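PDB 4WOZ: N-acetylneuraminate lyase from Peptoclostridium difficile, which is a lyase of the dihydrodipicolinate synthetase family, built on a TIM barrel and assembled from four chains. Local coordinates for residues Arg38-His43 and Leu267-Gln272; Tyr262-Leu267 and Ser292-Ile297. All coordinates share one frame; numbering follows the deposited sequence.

Contact 1. Residues Arg38-His43 and Leu267-Gln272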
# COMPACT_ATOMS: atom_id res chain seq x y z
N ARG A 38 16.85 35.62 1.16
CA ARG A 38 17.89 36.10 0.26
C ARG A 38 19.24 35.46 0.59
O ARG A 38 20.06 35.23 -0.31
CB ARG A 38 17.98 37.63 0.32
CG ARG A 38 16.88 38.32 -0.48
CD ARG A 38 16.78 39.81 -0.15
NE ARG A 38 15.71 40.46 -0.91
CZ ARG A 38 15.77 40.73 -2.21
NH1 ARG A 38 16.84 40.41 -2.92
NH2 ARG A 38 14.74 41.31 -2.81
N GLN A 39 19.48 35.16 1.86
CA GLN A 39 20.73 34.53 2.25
C GLN A 39 20.76 33.08 1.75
O GLN A 39 21.79 32.60 1.28
CB GLN A 39 20.90 34.55 3.77
CG GLN A 39 20.87 35.95 4.37
CD GLN A 39 21.18 35.95 5.86
OE1 GLN A 39 20.85 35.01 6.58
NE2 GLN A 39 21.80 37.02 6.34
N ILE A 40 19.63 32.39 1.85
CA ILE A 40 19.56 31.01 1.37
C ILE A 40 19.90 31.00 -0.12
O ILE A 40 20.73 30.22 -0.58
CB ILE A 40 18.14 30.41 1.56
CG1 ILE A 40 17.82 30.24 3.05
CG2 ILE A 40 18.03 29.06 0.84
CD1 ILE A 40 16.39 29.77 3.33
N ILE A 41 19.25 31.89 -0.86
CA ILE A 41 19.46 32.02 -2.29
C ILE A 41 20.94 32.28 -2.60
O ILE A 41 21.55 31.59 -3.41
CB ILE A 41 18.61 33.16 -2.86
CG1 ILE A 41 17.13 32.81 -2.70
CG2 ILE A 41 18.98 33.42 -4.33
CD1 ILE A 41 16.18 33.92 -3.11
N ARG A 42 21.49 33.30 -1.94
CA ARG A 42 22.90 33.66 -2.13
C ARG A 42 23.82 32.51 -1.78
O ARG A 42 24.86 32.31 -2.42
CB ARG A 42 23.23 34.87 -1.24
CG ARG A 42 22.75 36.21 -1.79
CD ARG A 42 23.90 36.99 -2.41
NE ARG A 42 24.52 36.30 -3.54
CZ ARG A 42 24.04 36.31 -4.78
NH1 ARG A 42 22.92 36.96 -5.05
NH2 ARG A 42 24.68 35.67 -5.75
N HIS A 43 23.45 31.75 -0.76
CA HIS A 43 24.24 30.60 -0.31
C HIS A 43 24.29 29.54 -1.40
O HIS A 43 25.35 28.97 -1.69
CB HIS A 43 23.63 30.02 0.96
CG HIS A 43 24.36 28.83 1.50
ND1 HIS A 43 25.62 28.92 2.06
CD2 HIS A 43 24.01 27.53 1.57
CE1 HIS A 43 26.01 27.72 2.45
NE2 HIS A 43 25.05 26.86 2.16
N LEU A 267 18.52 24.02 10.31
CA LEU A 267 19.49 24.17 11.38
C LEU A 267 20.90 24.03 10.82
O LEU A 267 21.85 24.65 11.31
CB LEU A 267 19.25 23.13 12.47
CG LEU A 267 17.94 23.33 13.25
CD1 LEU A 267 17.70 22.15 14.20
CD2 LEU A 267 18.02 24.64 14.01
N LEU A 268 21.06 23.20 9.79
CA LEU A 268 22.36 23.02 9.17
C LEU A 268 22.71 24.30 8.43
O LEU A 268 23.85 24.73 8.43
CB LEU A 268 22.36 21.82 8.21
CG LEU A 268 22.39 20.45 8.89
CD1 LEU A 268 22.28 19.34 7.84
CD2 LEU A 268 23.68 20.30 9.69
N LEU A 269 21.71 24.90 7.80
CA LEU A 269 21.90 26.15 7.08
C LEU A 269 22.33 27.24 8.06
O LEU A 269 23.21 28.05 7.76
CB LEU A 269 20.62 26.56 6.36
CG LEU A 269 20.35 25.89 5.01
CD1 LEU A 269 18.96 26.23 4.52
CD2 LEU A 269 21.42 26.34 4.00
N GLU A 270 21.69 27.26 9.24
CA GLU A 270 22.02 28.24 10.28
C GLU A 270 23.50 28.13 10.61
O GLU A 270 24.18 29.15 10.82
CB GLU A 270 21.21 27.97 11.54
CG GLU A 270 19.74 28.36 11.47
CD GLU A 270 19.54 29.86 11.46
OE1 GLU A 270 20.39 30.58 12.03
OE2 GLU A 270 18.52 30.32 10.90
N GLU A 271 23.99 26.90 10.66
CA GLU A 271 25.39 26.64 10.96
C GLU A 271 26.29 27.03 9.79
O GLU A 271 27.51 27.11 9.95
CB GLU A 271 25.58 25.16 11.31
CG GLU A 271 25.24 24.84 12.75
CD GLU A 271 26.33 25.27 13.71
OE1 GLU A 271 26.92 26.35 13.51
OE2 GLU A 271 26.59 24.53 14.68
N GLN A 272 25.69 27.25 8.63
CA GLN A 272 26.46 27.65 7.46
C GLN A 272 26.39 29.17 7.26
O GLN A 272 26.81 29.69 6.23
CB GLN A 272 25.96 26.91 6.21
CG GLN A 272 26.02 25.39 6.35
CD GLN A 272 25.80 24.66 5.03
OE1 GLN A 272 24.93 25.02 4.24
NE2 GLN A 272 26.59 23.61 4.80

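Contact 2. Residues Tyr262-Leu267 and Ser292-Ile297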
# COMPACT_ATOMS: atom_id res chain seq x y z
N TYR A 262 13.16 18.73 7.35
CA TYR A 262 13.18 20.17 7.16
C TYR A 262 13.81 20.97 8.29
O TYR A 262 14.54 21.92 8.03
CB TYR A 262 11.77 20.67 6.86
CG TYR A 262 11.21 20.05 5.60
CD1 TYR A 262 11.84 20.23 4.37
CD2 TYR A 262 10.05 19.28 5.63
CE1 TYR A 262 11.34 19.65 3.21
CE2 TYR A 262 9.54 18.70 4.48
CZ TYR A 262 10.19 18.89 3.27
OH TYR A 262 9.68 18.32 2.12
N GLN A 263 13.53 20.58 9.53
CA GLN A 263 14.09 21.28 10.67
C GLN A 263 15.61 21.19 10.65
O GLN A 263 16.29 22.20 10.84
CB GLN A 263 13.57 20.70 11.99
CG GLN A 263 12.10 20.96 12.26
CD GLN A 263 11.19 19.93 11.61
OE1 GLN A 263 11.62 19.15 10.76
NE2 GLN A 263 9.92 19.92 12.02
N THR A 264 16.12 19.99 10.41
CA THR A 264 17.56 19.77 10.40
C THR A 264 18.28 20.45 9.23
O THR A 264 19.42 20.88 9.38
CB THR A 264 17.89 18.27 10.39
OG1 THR A 264 17.28 17.65 11.53
CG2 THR A 264 19.40 18.05 10.46
N ILE A 265 17.63 20.54 8.08
CA ILE A 265 18.26 21.21 6.94
C ILE A 265 18.38 22.69 7.28
O ILE A 265 19.41 23.31 7.01
CB ILE A 265 17.45 21.05 5.63
CG1 ILE A 265 17.59 19.62 5.10
CG2 ILE A 265 17.94 22.04 4.58
CD1 ILE A 265 16.86 19.36 3.79
N LYS A 266 17.35 23.26 7.89
CA LYS A 266 17.40 24.68 8.24
C LYS A 266 18.42 24.93 9.35
O LYS A 266 19.14 25.94 9.32
CB LYS A 266 16.01 25.17 8.66
CG LYS A 266 15.03 25.23 7.49
CD LYS A 266 13.77 26.00 7.84
CE LYS A 266 12.82 26.05 6.65
NZ LYS A 266 11.63 26.89 6.94
N LEU A 267 18.52 24.02 10.31
CA LEU A 267 19.49 24.17 11.38
C LEU A 267 20.90 24.03 10.82
O LEU A 267 21.85 24.65 11.31
CB LEU A 267 19.25 23.13 12.47
CG LEU A 267 17.94 23.33 13.25
CD1 LEU A 267 17.70 22.15 14.20
CD2 LEU A 267 18.02 24.64 14.01
N SER A 292 20.85 19.96 19.35
CA SER A 292 22.20 19.49 19.62
C SER A 292 22.54 18.38 18.62
O SER A 292 23.69 18.22 18.23
CB SER A 292 22.31 18.96 21.06
OG SER A 292 21.54 17.80 21.25
N ARG A 293 21.53 17.62 18.19
CA ARG A 293 21.78 16.57 17.21
C ARG A 293 22.16 17.20 15.88
O ARG A 293 23.09 16.74 15.21
CB ARG A 293 20.53 15.70 17.03
CG ARG A 293 20.65 14.68 15.90
CD ARG A 293 21.90 13.81 16.06
NE ARG A 293 22.04 12.84 14.98
CZ ARG A 293 23.08 12.01 14.86
NH1 ARG A 293 24.06 12.05 15.75
NH2 ARG A 293 23.13 11.15 13.85
N ALA A 294 21.46 18.25 15.49
CA ALA A 294 21.75 18.93 14.23
C ALA A 294 23.17 19.48 14.23
O ALA A 294 23.85 19.47 13.21
CB ALA A 294 20.76 20.07 14.00
N LYS A 295 23.63 19.96 15.39
CA LYS A 295 24.98 20.48 15.49
C LYS A 295 26.02 19.36 15.43
O LYS A 295 27.15 19.57 15.01
CB LYS A 295 25.12 21.32 16.76
CG LYS A 295 24.35 22.64 16.64
CD LYS A 295 24.47 23.53 17.85
CE LYS A 295 23.77 24.86 17.59
NZ LYS A 295 23.77 25.77 18.76
N GLU A 296 25.63 18.16 15.86
CA GLU A 296 26.54 17.02 15.78
C GLU A 296 26.67 16.68 14.29
O GLU A 296 27.76 16.41 13.79
CB GLU A 296 25.96 15.80 16.49
CG GLU A 296 26.05 15.82 18.00
CD GLU A 296 25.65 14.48 18.59
OE1 GLU A 296 24.50 14.05 18.36
OE2 GLU A 296 26.49 13.85 19.27
N ILE A 297 25.53 16.68 13.61
CA ILE A 297 25.48 16.38 12.18
C ILE A 297 26.34 17.41 11.44
O ILE A 297 27.07 17.07 10.51
CB ILE A 297 24.01 16.43 11.67
CG1 ILE A 297 23.21 15.29 12.31
CG2 ILE A 297 23.96 16.33 10.15
CD1 ILE A 297 21.73 15.32 12.02

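Contact 1. Residues Arg38-His43 and Leu267-Gln272
Q272, at the C-terminal side of helix 261-271, reaches across to the imidazole of H43 on helix 34-48. Its CB lies 3.8 Å from H43 CE1. Beyond CG the chain runs extended, bringing CD to 3.7 Å from H43 NE2. At the tip, OE1 accepts a hydrogen bond from H43 NE2 at 2.8 Å, but the N-H points well off the oxygen, with an angle of 125° that marks the bond as weak. OE1 also sits 3.4 Å from H43 CE1, and the amide plane is turned 55° from the ring. The amide nitrogen, Q272 NE2, turns to the backbone oxygen of V222 in a second weak bond, so both ends of the amide have a partner. In the TIM barrel, helix 34-48 follows the first strand and helix 220-235, which carries V222, follows the eighth; the tail helix 261-271 therefore packs beside the place where the barrel closes on itself. H43 is aimed at it because its CG is anti to the backbone N (chi1 179°), which carries the ring outward from its helix. L269, one turn before Q272, places CD2 at 3.7 Å from H43 CD2, approaching the ring obliquely. The other methyl of L269, CD1, makes a looser apolar contact with I40 CG1 at 4.4 Å. V274, in the loop after helix 261-271, touches both I40 and H43, while L269 also rests on V222.

Contact 2. Residues Tyr262-Leu267 and Ser292-Ile297
Helices 262-267 and 292-297 cross at -59°, with 9.5 Å between their axes at the closest point, and T264 and A294 bring their CA atoms to 5.7 Å. Both belong to the C-terminal helices that follow the eight-stranded TIM barrel, so this is packing within the helical tail and not against the barrel strands. A294 allows the near approach: its side chain is a single methyl, and L267 lies alongside it. L267 CB is 3.7 Å from A294 CB, and the CD1 branch of L267 reaches the same methyl at an equal distance. The first torsion of L267 (chi1 -68°) sets CG anti to the carbonyl carbon, and the extended second torsion then carries CD1 onward to A294. T264 meets the facing helix through carbon alone. Its CG2, anti to the backbone N, lies 4.3 Å from A294 CB and touches I297 CD1 at 3.9 Å, the two side chains meeting at about a right angle. The hydroxyl takes the other branch, where OG1 is hydrogen-bonded to the backbone oxygen of G260 and to N259 ND2, so the hydroxyl of this buried threonine is held by the residues at the junction of helices 239-259 and 261-271. Helix 239-259 adds N259 against A294, and L252 and D255 against I297. R293 points its guanidinium at D255 through NH2, in a salt bridge, and also bridges to E296 one turn on: NH1 approaches E296 OE1 at 3.3 Å in a weak hydrogen bond, the oxygen lying in the guanidinium plane at its edge.

Contacts 1 and 2 have centres 12 Å apart and share helix 261-271, with L267 in a segment of each. Along the chain the segments come in the order 38-43, 262-267, 267-272, 292-297; contact 1 spans 223 residues, including barrel strands two to eight, and contact 2 closes a span of 24 residues that holds no strand. The shared helix touches helix 34-48 in contact 1 and helix 288-301 in contact 2. The contacts also touch directly: L268 CD2 packs 4.0 Å from I297 CG2, and E271 OE2 lies 3.5 Å from K295 CG. Contact 1 fastens the C-terminal tail to the barrel's first helix, and contact 2 packs the tail helices on each other.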